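Local coordinates for protein glycerate dehydrogenase (Bacillus sp. 5mfcol3.1, PDB 6P2I) that reduces acyclic imino acids made in situ by a partner oxidase, binding NADPH and probably giving amino acids such as D-arginine, at residues R41-D46 with E61-L66; D142-L147 with K191-I196. One frame throughout, in Å; residues are numbered along the deposited sequence.

Residues 41-66 hold all of interaction 1, and interaction 2 starts well after them; the two lie on opposite sides of the chain's centre and do not meet. Their centres are 46 Å apart and their nearest atoms about 33 Å. Interaction 1 lies where two neighbouring inner strands, 47-50 and 68-71, of the N-terminal five-stranded parallel sheet begin, reached from helix 35-43 and from the loop after helix 57-60. Interaction 2 belongs to the seven-stranded parallel sheet of the NAD-binding domain and pairs strands 144-148 and 195-198. Each lies where two adjacent parallel strands begin, one pair in each of the two sheets. In interaction 2 the side chain of I196 is about 12 Å from the bound NADP.

Interaction 1: R41-D46 with E61-L66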
# COMPACT_ATOMS: atom_id res chain seq x y z
N ARG A 41 35.60 -21.47 -9.55
CA ARG A 41 35.45 -20.88 -8.22
C ARG A 41 34.85 -21.89 -7.26
O ARG A 41 35.29 -21.99 -6.11
CB ARG A 41 34.60 -19.62 -8.29
CG ARG A 41 35.27 -18.49 -9.05
CD ARG A 41 34.28 -17.42 -9.47
NE ARG A 41 34.93 -16.46 -10.36
CZ ARG A 41 34.38 -15.31 -10.74
NH1 ARG A 41 33.16 -14.96 -10.32
NH2 ARG A 41 35.06 -14.50 -11.55
N LEU A 42 33.85 -22.65 -7.72
CA LEU A 42 33.24 -23.65 -6.86
C LEU A 42 34.24 -24.76 -6.50
O LEU A 42 34.19 -25.29 -5.39
CB LEU A 42 32.00 -24.24 -7.53
CG LEU A 42 30.83 -23.25 -7.60
CD1 LEU A 42 29.81 -23.67 -8.65
CD2 LEU A 42 30.16 -23.06 -6.23
N SER A 43 35.14 -25.10 -7.41
CA SER A 43 36.09 -26.17 -7.17
C SER A 43 37.33 -25.72 -6.40
O SER A 43 38.17 -26.57 -6.06
CB SER A 43 36.52 -26.81 -8.49
OG SER A 43 35.41 -27.34 -9.18
N SER A 44 37.47 -24.42 -6.13
CA SER A 44 38.64 -23.89 -5.44
C SER A 44 38.33 -23.49 -4.00
O SER A 44 39.13 -22.80 -3.37
CB SER A 44 39.21 -22.71 -6.22
OG SER A 44 39.54 -23.09 -7.54
N THR A 45 37.19 -23.93 -3.48
CA THR A 45 36.72 -23.47 -2.19
C THR A 45 36.10 -24.64 -1.43
O THR A 45 35.73 -25.66 -2.01
CB THR A 45 35.72 -22.31 -2.37
OG1 THR A 45 35.55 -21.61 -1.13
CG2 THR A 45 34.35 -22.81 -2.86
N ASP A 46 36.01 -24.48 -0.11
CA ASP A 46 35.35 -25.48 0.71
C ASP A 46 33.90 -25.13 1.00
O ASP A 46 33.03 -26.00 0.95
CB ASP A 46 36.13 -25.65 2.02
CG ASP A 46 37.58 -25.95 1.78
OD1 ASP A 46 37.88 -27.04 1.23
OD2 ASP A 46 38.42 -25.09 2.10
N GLU A 61 28.83 -32.16 -11.76
CA GLU A 61 29.65 -33.32 -12.07
C GLU A 61 31.11 -32.95 -12.29
O GLU A 61 31.99 -33.80 -12.12
CB GLU A 61 29.08 -34.04 -13.29
CG GLU A 61 27.64 -34.47 -13.09
CD GLU A 61 27.10 -35.32 -14.23
OE1 GLU A 61 27.41 -35.03 -15.40
OE2 GLU A 61 26.36 -36.29 -13.94
N LYS A 62 31.40 -31.69 -12.63
CA LYS A 62 32.77 -31.23 -12.86
C LYS A 62 33.39 -30.57 -11.64
O LYS A 62 34.56 -30.18 -11.68
CB LYS A 62 32.80 -30.26 -14.04
CG LYS A 62 32.40 -30.89 -15.37
CD LYS A 62 32.14 -29.84 -16.44
CE LYS A 62 31.69 -30.48 -17.74
NZ LYS A 62 31.25 -29.47 -18.74
N ILE A 63 32.64 -30.44 -10.55
CA ILE A 63 33.11 -29.76 -9.35
C ILE A 63 33.86 -30.74 -8.46
O ILE A 63 33.49 -31.91 -8.33
CB ILE A 63 31.91 -29.13 -8.60
CG1 ILE A 63 31.36 -27.95 -9.40
CG2 ILE A 63 32.31 -28.69 -7.19
CD1 ILE A 63 30.11 -27.34 -8.81
N SER A 64 34.94 -30.25 -7.85
CA SER A 64 35.65 -30.99 -6.81
C SER A 64 35.82 -30.08 -5.60
O SER A 64 35.50 -28.89 -5.64
CB SER A 64 37.01 -31.49 -7.32
OG SER A 64 37.86 -30.41 -7.65
N ARG A 65 36.29 -30.69 -4.51
CA ARG A 65 36.64 -30.02 -3.25
C ARG A 65 35.43 -29.48 -2.48
O ARG A 65 35.31 -29.72 -1.27
CB ARG A 65 37.64 -28.89 -3.48
CG ARG A 65 38.00 -28.14 -2.22
CD ARG A 65 39.10 -27.12 -2.46
NE ARG A 65 39.36 -26.31 -1.27
CZ ARG A 65 40.29 -25.37 -1.21
NH1 ARG A 65 41.05 -25.11 -2.27
NH2 ARG A 65 40.47 -24.68 -0.08
N LEU A 66 34.54 -28.76 -3.17
CA LEU A 66 33.41 -28.09 -2.53
C LEU A 66 32.63 -29.04 -1.62
O LEU A 66 32.27 -30.15 -2.02
CB LEU A 66 32.48 -27.53 -3.61
CG LEU A 66 31.24 -26.79 -3.10
CD1 LEU A 66 31.65 -25.54 -2.35
CD2 LEU A 66 30.32 -26.46 -4.27
O HOH W 1 39.56 -28.68 -6.76
O HOH W 2 41.40 -26.56 -4.96
O HOH W 3 36.85 -28.71 -11.13
O HOH W 4 36.44 -29.14 1.12
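The guanidinium of R65 carries S44 O over one face, 3.2 Å from NH1 but at too poor an angle to bond, with T45 N over the same face; at its edge, in plane, lie the carboxylate carbon of D46 and a water on NH1. R65 grips D46 side-on with two nitrogens: NE reaches OD1 at 3.0 Å and NH2 reaches OD2. Both bonds are nearly straight, yet the donors stand above the carboxylate plane, which is turned 52° from the guanidinium. The R65 chain, extended from CG to NE, runs past T45 O on its way. An alanine at D46 would probably leave the guanidinium without its charged mate and the amide of K2 without the OD2 acceptor. This is the point where helix 35-43 and the loop after helix 57-60 lead into adjacent strands, 47-50 and 68-71, of the parallel sheet of an alpha/beta domain. S43 OG, also bonded to I39 O, accepts S64 N at 3.2 Å. L42 divides its methyls between two partners: CD1 meets I63 CD1 at 3.7 Å, and CD2 meets L66 CD2 at 3.9 Å.

Interaction 2: D142-L147 with K191-I196; sequences DKTIGL and KKSDII
T144 O takes two backbone N-H groups from consecutive residues, D194 N at 2.8 Å and I195 N at 3.1 Å. The I195 bond lies in the carbonyl plane, whereas D194 N is tilted 19° from it and bends more at its hydrogen. D194 returns a bond through its side chain: T144 N points almost straight (178°) at OD2, 2.9 Å away, and meets the anti lone pair of that oxygen. With chi1 at -59°, CG stands beside the backbone N of D194, and the D194 side chain crosses that of T144 at about a right angle. Its other oxygen, OD1, forms a salt bridge with K219. K143 lays CB against OD2 at 3.5 Å, then bends at chi2; its ammonium bonds to E139 O and forms a salt bridge with E281 of the second subunit. Here strand 195-198, which follows closely on helix 186-192, begins its parallel pairing with strand 144-148 in the Rossmann-type sheet of the NAD-binding domain. G146 N continues it, donating to I195 O at 2.7 Å. On one face I145 CG1 meets I195 CG2 at 4.1 Å, with helix 152-163 packed on I145. On the other, S193 OG, bonded to L189 O, packs 3.3 Å from G146 CA, on the side where a CB would point.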
# COMPACT_ATOMS: atom_id res chain seq x y z
N ASP A 142 -12.47 -6.88 5.28
CA ASP A 142 -13.55 -7.86 5.14
C ASP A 142 -13.49 -8.63 3.83
O ASP A 142 -14.38 -9.47 3.59
CB ASP A 142 -14.95 -7.24 5.30
CG ASP A 142 -15.26 -6.89 6.74
OD1 ASP A 142 -14.66 -7.51 7.64
OD2 ASP A 142 -16.11 -6.00 6.97
N LYS A 143 -12.49 -8.39 2.98
CA LYS A 143 -12.36 -9.17 1.77
C LYS A 143 -11.62 -10.47 2.06
O LYS A 143 -11.00 -10.64 3.12
CB LYS A 143 -11.61 -8.39 0.69
CG LYS A 143 -12.29 -7.07 0.33
CD LYS A 143 -13.62 -7.30 -0.35
CE LYS A 143 -14.31 -5.97 -0.66
NZ LYS A 143 -14.47 -5.14 0.57
N THR A 144 -11.68 -11.39 1.11
CA THR A 144 -11.01 -12.68 1.25
C THR A 144 -9.69 -12.63 0.48
O THR A 144 -9.68 -12.35 -0.72
CB THR A 144 -11.88 -13.81 0.72
OG1 THR A 144 -13.04 -13.94 1.54
CG2 THR A 144 -11.09 -15.14 0.74
N ILE A 145 -8.59 -12.90 1.18
CA ILE A 145 -7.29 -13.03 0.54
C ILE A 145 -6.90 -14.50 0.55
O ILE A 145 -7.01 -15.17 1.59
CB ILE A 145 -6.22 -12.16 1.23
CG1 ILE A 145 -4.88 -12.34 0.52
CG2 ILE A 145 -6.11 -12.47 2.72
CD1 ILE A 145 -3.84 -11.29 0.92
N GLY A 146 -6.47 -15.00 -0.61
CA GLY A 146 -6.10 -16.40 -0.74
C GLY A 146 -4.61 -16.51 -0.97
O GLY A 146 -4.06 -15.89 -1.89
N LEU A 147 -3.94 -17.26 -0.11
CA LEU A 147 -2.49 -17.36 -0.11
C LEU A 147 -2.11 -18.73 -0.66
O LEU A 147 -2.40 -19.76 -0.05
CB LEU A 147 -1.95 -17.15 1.30
CG LEU A 147 -2.43 -15.85 1.98
CD1 LEU A 147 -1.99 -15.78 3.45
CD2 LEU A 147 -1.92 -14.64 1.21
N LYS A 191 -11.71 -19.40 -6.92
CA LYS A 191 -13.09 -18.97 -7.05
C LYS A 191 -13.47 -17.94 -5.98
O LYS A 191 -14.22 -17.00 -6.26
CB LYS A 191 -14.04 -20.16 -6.96
CG LYS A 191 -14.10 -21.05 -8.19
CD LYS A 191 -15.00 -22.25 -7.92
CE LYS A 191 -15.12 -23.15 -9.13
NZ LYS A 191 -15.72 -24.47 -8.76
N LYS A 192 -12.97 -18.11 -4.76
CA LYS A 192 -13.50 -17.36 -3.63
C LYS A 192 -12.67 -16.15 -3.24
O LYS A 192 -13.17 -15.29 -2.51
CB LYS A 192 -13.64 -18.27 -2.40
CG LYS A 192 -14.56 -19.48 -2.59
CD LYS A 192 -16.00 -19.07 -2.83
CE LYS A 192 -16.95 -19.86 -1.93
NZ LYS A 192 -16.76 -21.34 -2.05
N SER A 193 -11.43 -16.04 -3.71
CA SER A 193 -10.55 -14.97 -3.25
C SER A 193 -10.84 -13.66 -3.97
O SER A 193 -11.00 -13.62 -5.19
CB SER A 193 -9.08 -15.33 -3.46
OG SER A 193 -8.74 -16.51 -2.76
N ASP A 194 -10.90 -12.58 -3.20
CA ASP A 194 -10.88 -11.25 -3.78
C ASP A 194 -9.47 -10.84 -4.14
O ASP A 194 -9.27 -10.09 -5.11
CB ASP A 194 -11.50 -10.27 -2.79
CG ASP A 194 -12.91 -10.64 -2.45
OD1 ASP A 194 -13.72 -10.71 -3.39
OD2 ASP A 194 -13.23 -10.88 -1.25
N ILE A 195 -8.50 -11.31 -3.37
CA ILE A 195 -7.09 -11.04 -3.56
C ILE A 195 -6.37 -12.37 -3.50
O ILE A 195 -6.63 -13.18 -2.61
CB ILE A 195 -6.55 -10.07 -2.49
CG1 ILE A 195 -7.33 -8.74 -2.53
CG2 ILE A 195 -5.05 -9.85 -2.67
CD1 ILE A 195 -7.64 -8.15 -1.17
N ILE A 196 -5.49 -12.63 -4.47
CA ILE A 196 -4.71 -13.86 -4.51
C ILE A 196 -3.25 -13.47 -4.47
O ILE A 196 -2.83 -12.59 -5.23
CB ILE A 196 -5.01 -14.69 -5.76
CG1 ILE A 196 -6.48 -15.11 -5.79
CG2 ILE A 196 -4.07 -15.91 -5.84
CD1 ILE A 196 -7.01 -15.47 -7.17